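Local coordinates for arabinofuranosidase (Bifidobacterium longum, PDB 2Y2W), which hydrolyses terminal alpha-L-arabinofuranosyl bonds in arabinan and arabinoxylan, helping to break down plant cell-wall polysaccharides, at the interface of chains A and B. Coordinates in Å, arbitrary orientation; residue numbers count along the deposited sequence, not the author numbering. Chains: chain A/B, Arabinofuranosidase.

Contact 1: the interface of chains A and B. Residues chain A 185, 206-208, 245-248; chain B 363-365.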
# COMPACT_ATOMS: atom_id res chain seq x y z
N ASN A 185 19.41 -6.68 14.49
CA ASN A 185 20.75 -6.08 14.45
C ASN A 185 20.96 -4.86 15.34
O ASN A 185 22.07 -4.34 15.43
CB ASN A 185 21.12 -5.72 13.01
CG ASN A 185 21.58 -6.91 12.21
OD1 ASN A 185 21.63 -8.04 12.70
ND2 ASN A 185 21.94 -6.67 10.95
N ASP A 206 23.88 -9.77 13.73
CA ASP A 206 24.75 -9.36 12.63
C ASP A 206 24.40 -10.00 11.28
O ASP A 206 25.28 -10.51 10.57
CB ASP A 206 26.24 -9.57 12.97
CG ASP A 206 26.77 -8.51 13.91
OD1 ASP A 206 26.56 -7.31 13.65
OD2 ASP A 206 27.42 -8.88 14.92
N ILE A 207 23.12 -9.96 10.94
CA ILE A 207 22.69 -10.41 9.63
C ILE A 207 23.00 -9.30 8.63
O ILE A 207 22.47 -8.19 8.73
CB ILE A 207 21.21 -10.84 9.61
CG1 ILE A 207 21.02 -12.09 10.48
CG2 ILE A 207 20.73 -11.10 8.17
CD1 ILE A 207 19.59 -12.56 10.63
N LYS A 208 23.88 -9.61 7.69
CA LYS A 208 24.42 -8.64 6.74
C LYS A 208 23.69 -8.68 5.40
O LYS A 208 23.39 -7.64 4.82
CB LYS A 208 25.91 -8.89 6.54
CG LYS A 208 26.72 -7.67 6.18
CD LYS A 208 28.20 -8.02 6.09
CE LYS A 208 29.08 -6.79 6.20
NZ LYS A 208 30.44 -7.13 6.70
N GLU A 245 21.26 1.03 8.07
CA GLU A 245 22.54 0.35 8.19
C GLU A 245 23.24 0.25 6.83
O GLU A 245 22.92 -0.61 6.01
CB GLU A 245 22.35 -1.04 8.82
CG GLU A 245 23.60 -1.91 8.88
CD GLU A 245 24.66 -1.37 9.82
OE1 GLU A 245 24.47 -1.46 11.05
OE2 GLU A 245 25.68 -0.85 9.33
N SER A 246 24.22 1.14 6.62
CA SER A 246 24.95 1.21 5.34
C SER A 246 25.80 -0.02 5.04
O SER A 246 26.25 -0.21 3.90
CB SER A 246 25.82 2.47 5.30
OG SER A 246 26.82 2.43 6.30
N GLY A 247 26.00 -0.87 6.04
CA GLY A 247 26.78 -2.09 5.89
C GLY A 247 26.02 -3.30 5.36
O GLY A 247 26.59 -4.39 5.26
N LEU A 248 24.75 -3.11 5.02
CA LEU A 248 23.93 -4.21 4.52
C LEU A 248 24.25 -4.57 3.07
O LEU A 248 24.68 -3.72 2.29
CB LEU A 248 22.43 -3.91 4.66
CG LEU A 248 21.81 -3.80 6.05
CD1 LEU A 248 20.32 -3.53 5.93
CD2 LEU A 248 22.05 -5.04 6.90
N GLY B 363 25.87 -6.97 9.75
CA GLY B 363 25.42 -5.64 10.15
C GLY B 363 26.44 -4.57 9.81
O GLY B 363 26.29 -3.88 8.80
N LEU B 364 27.46 -4.45 10.66
CA LEU B 364 28.60 -3.52 10.53
C LEU B 364 28.62 -2.27 11.43
O LEU B 364 29.68 -1.67 11.63
CB LEU B 364 28.72 -2.89 9.13
CG LEU B 364 30.07 -2.28 8.74
CD1 LEU B 364 31.13 -3.35 8.50
CD2 LEU B 364 29.93 -1.39 7.51
N HIS B 365 27.47 -1.92 12.01
CA HIS B 365 27.41 -0.87 13.04
C HIS B 365 26.68 -1.36 14.29
O HIS B 365 25.49 -1.68 14.25
CB HIS B 365 26.81 0.44 12.52
CG HIS B 365 27.67 1.14 11.52
ND1 HIS B 365 27.32 1.27 10.19
CD2 HIS B 365 28.88 1.74 11.64
CE1 HIS B 365 28.27 1.92 9.54
NE2 HIS B 365 29.23 2.22 10.40
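In this contact between subunits A and B of a family 51 glycoside hydrolase, probably part of its homohexamer, the turn A:Glu245 to A:Leu248, between helix 227-244 and strand 249-253, receives the segment B:Gly363 to B:His365. The tight part centres on the A:Glu245 carboxylate. CG lies anti to the backbone N (chi1 174°) and the chain bends at chi2, bringing the carboxylate almost coplanar with the imidazole. B:His365 ND1 donates to A:Glu245 OE2 at 2.8 Å, on the syn lone pair, although the acceptor is tilted from the ring plane and the bond is bent (137° at H). On its anti lone pair A:Glu245 OE2 also accepts A:Gly247 N at 3.3 Å. OE1 receives at most a weak bond from B:His365 N. B:Gly363 O lies 3.1 Å from A:Glu245 OE2, an unfavourable approach of two acceptors that the donors to OE2 probably offset. An alanine here would remove the acceptor of both donors and would probably leave imidazole and turn less firmly held. Nearby, B:Leu364 CD2 packs on A:Gly247 CA at 3.6 Å, and A:Ser246 OG meets the imidazole edge in plane. Around B:Gly363 N, well buried though this residue is, the fit is looser: A:Lys208 CB and CG stay 3.7 Å away, and no hydrogen bond crosses. A:Asn185, ending helix 174-185, is held by its own chain: OD1 accepts A:Ile207 N at 3.0 Å and ND2 donates to A:Ile207 O at 2.7 Å, presenting the amide to B:Gly363 CA.

Contact 2: the interface of chains A and B. Residues chain A 189-192; chain B 132-135, 142.
Where helix 191-198 of chain A begins, it meets the stretch B:Pro132 to B:Arg135, which runs into the short strand 134-136, in a subunit contact of this family 51 arabinofuranosidase. The hydrogen bonding across it is backbone to backbone: A:Ala191 N, in the first turn of the helix, donates to B:Met133 O at 2.7 Å, nearly straight (169° at H) and in the carbonyl plane. The partner chain thus supplies an acceptor at the helix N-terminus, whose dipole would probably strengthen the bond. Apolar contacts flank it. The methyl A:Ala191 CB reaches B:Pro132 CB at 3.8 Å, while A:Thr190 CA lies 3.9 Å from B:Met133 CB. B:Met133 has CG anti to its backbone N (chi1 -153°) and bends at chi2 and chi3, so its side chain runs alongside A:Gly189. A:Thr190 turns CG2 towards the backbone carbonyl of B:Arg134. The third kind is packing of a charged group. B:Arg134 bends at chi2 (-95°), folding its guanidinium back over B:Pro132, whose CB covers one face from 3.8 Å above the centre. From there B:Arg134 NH1 touches A:Ala191 CB at 3.5 Å. It also lies above the indole plane of A:Trp192, just beyond the NE1-CD1 bond; the two planes cross at a modest tilt, and two nitrogens that both donate form no hydrogen bond. Together the contacts hold one subunit's helix start against its neighbour's strand entry, probably helping to build the oligomer.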
# COMPACT_ATOMS: atom_id res chain seq x y z
N GLY A 189 18.59 -0.82 24.02
CA GLY A 189 18.14 0.55 24.27
C GLY A 189 16.82 0.85 23.59
O GLY A 189 15.97 1.54 24.16
N THR A 190 16.65 0.34 22.37
CA THR A 190 15.39 0.48 21.63
C THR A 190 14.43 -0.67 21.94
O THR A 190 14.85 -1.75 22.32
CB THR A 190 15.63 0.59 20.10
OG1 THR A 190 16.45 -0.50 19.66
CG2 THR A 190 16.31 1.90 19.75
N ALA A 191 13.13 -0.42 21.77
CA ALA A 191 12.09 -1.39 22.13
C ALA A 191 12.23 -2.75 21.43
O ALA A 191 12.17 -3.79 22.09
CB ALA A 191 10.70 -0.81 21.90
N TRP A 192 12.43 -2.73 20.11
CA TRP A 192 12.58 -3.97 19.33
C TRP A 192 13.83 -4.78 19.71
O TRP A 192 13.75 -6.00 19.86
CB TRP A 192 12.59 -3.69 17.83
CG TRP A 192 11.23 -3.45 17.24
CD1 TRP A 192 10.80 -2.30 16.64
CD2 TRP A 192 10.13 -4.37 17.18
NE1 TRP A 192 9.50 -2.46 16.21
CE2 TRP A 192 9.07 -3.72 16.53
CE3 TRP A 192 9.95 -5.69 17.62
CZ2 TRP A 192 7.83 -4.33 16.31
CZ3 TRP A 192 8.73 -6.31 17.39
CH2 TRP A 192 7.68 -5.62 16.75
N PRO B 132 7.52 3.54 24.05
CA PRO B 132 8.66 2.76 23.59
C PRO B 132 9.81 3.62 23.08
O PRO B 132 9.58 4.68 22.50
CB PRO B 132 8.08 1.92 22.45
CG PRO B 132 6.63 2.33 22.30
CD PRO B 132 6.46 3.62 23.02
N MET B 133 11.03 3.16 23.31
CA MET B 133 12.22 3.77 22.75
C MET B 133 12.34 3.30 21.30
O MET B 133 12.33 2.10 21.03
CB MET B 133 13.45 3.33 23.55
CG MET B 133 14.62 4.30 23.54
SD MET B 133 14.58 5.58 24.82
CE MET B 133 14.28 4.63 26.31
N ARG B 134 12.41 4.25 20.37
CA ARG B 134 12.38 3.93 18.94
C ARG B 134 13.58 4.51 18.18
O ARG B 134 14.36 5.29 18.73
CB ARG B 134 11.07 4.42 18.31
CG ARG B 134 9.80 3.72 18.81
CD ARG B 134 9.39 2.57 17.90
NE ARG B 134 8.13 1.96 18.33
CZ ARG B 134 8.01 0.72 18.79
NH1 ARG B 134 9.07 -0.08 18.88
NH2 ARG B 134 6.82 0.26 19.16
N ARG B 135 13.71 4.11 16.92
CA ARG B 135 14.69 4.66 15.99
C ARG B 135 14.09 5.80 15.17
O ARG B 135 12.89 5.80 14.90
CB ARG B 135 15.16 3.59 15.01
CG ARG B 135 16.21 2.64 15.50
CD ARG B 135 16.52 1.65 14.40
NE ARG B 135 17.75 0.90 14.65
CZ ARG B 135 18.24 -0.05 13.86
NH1 ARG B 135 17.61 -0.39 12.75
NH2 ARG B 135 19.37 -0.66 14.19
N THR B 142 18.22 7.99 18.29
CA THR B 142 17.33 7.28 19.18
C THR B 142 16.25 8.25 19.67
O THR B 142 16.56 9.35 20.14
CB THR B 142 18.08 6.64 20.37
OG1 THR B 142 19.13 5.81 19.87
CG2 THR B 142 17.15 5.80 21.22

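Contacts 1 and 2 have C-alpha centres about 17 Å apart and share no residue. Chain A brings several segments, of which the stretch from A:Asn185 to A:Trp192, joining helices 174-185 and 191-198, links the contacts; chain B brings segments far apart in sequence. This could fix the subunits' relative orientation. The enzyme is a homohexamer, a trimer of dimers; the interface is not an exact two-fold and the deposited assembly holds three copies, which may suit a contact around the trimer better, though the structure alone does not show it. Both centres lie more than 20 Å from the nearby catalytic glutamates, so a direct part in catalysis is unlikely.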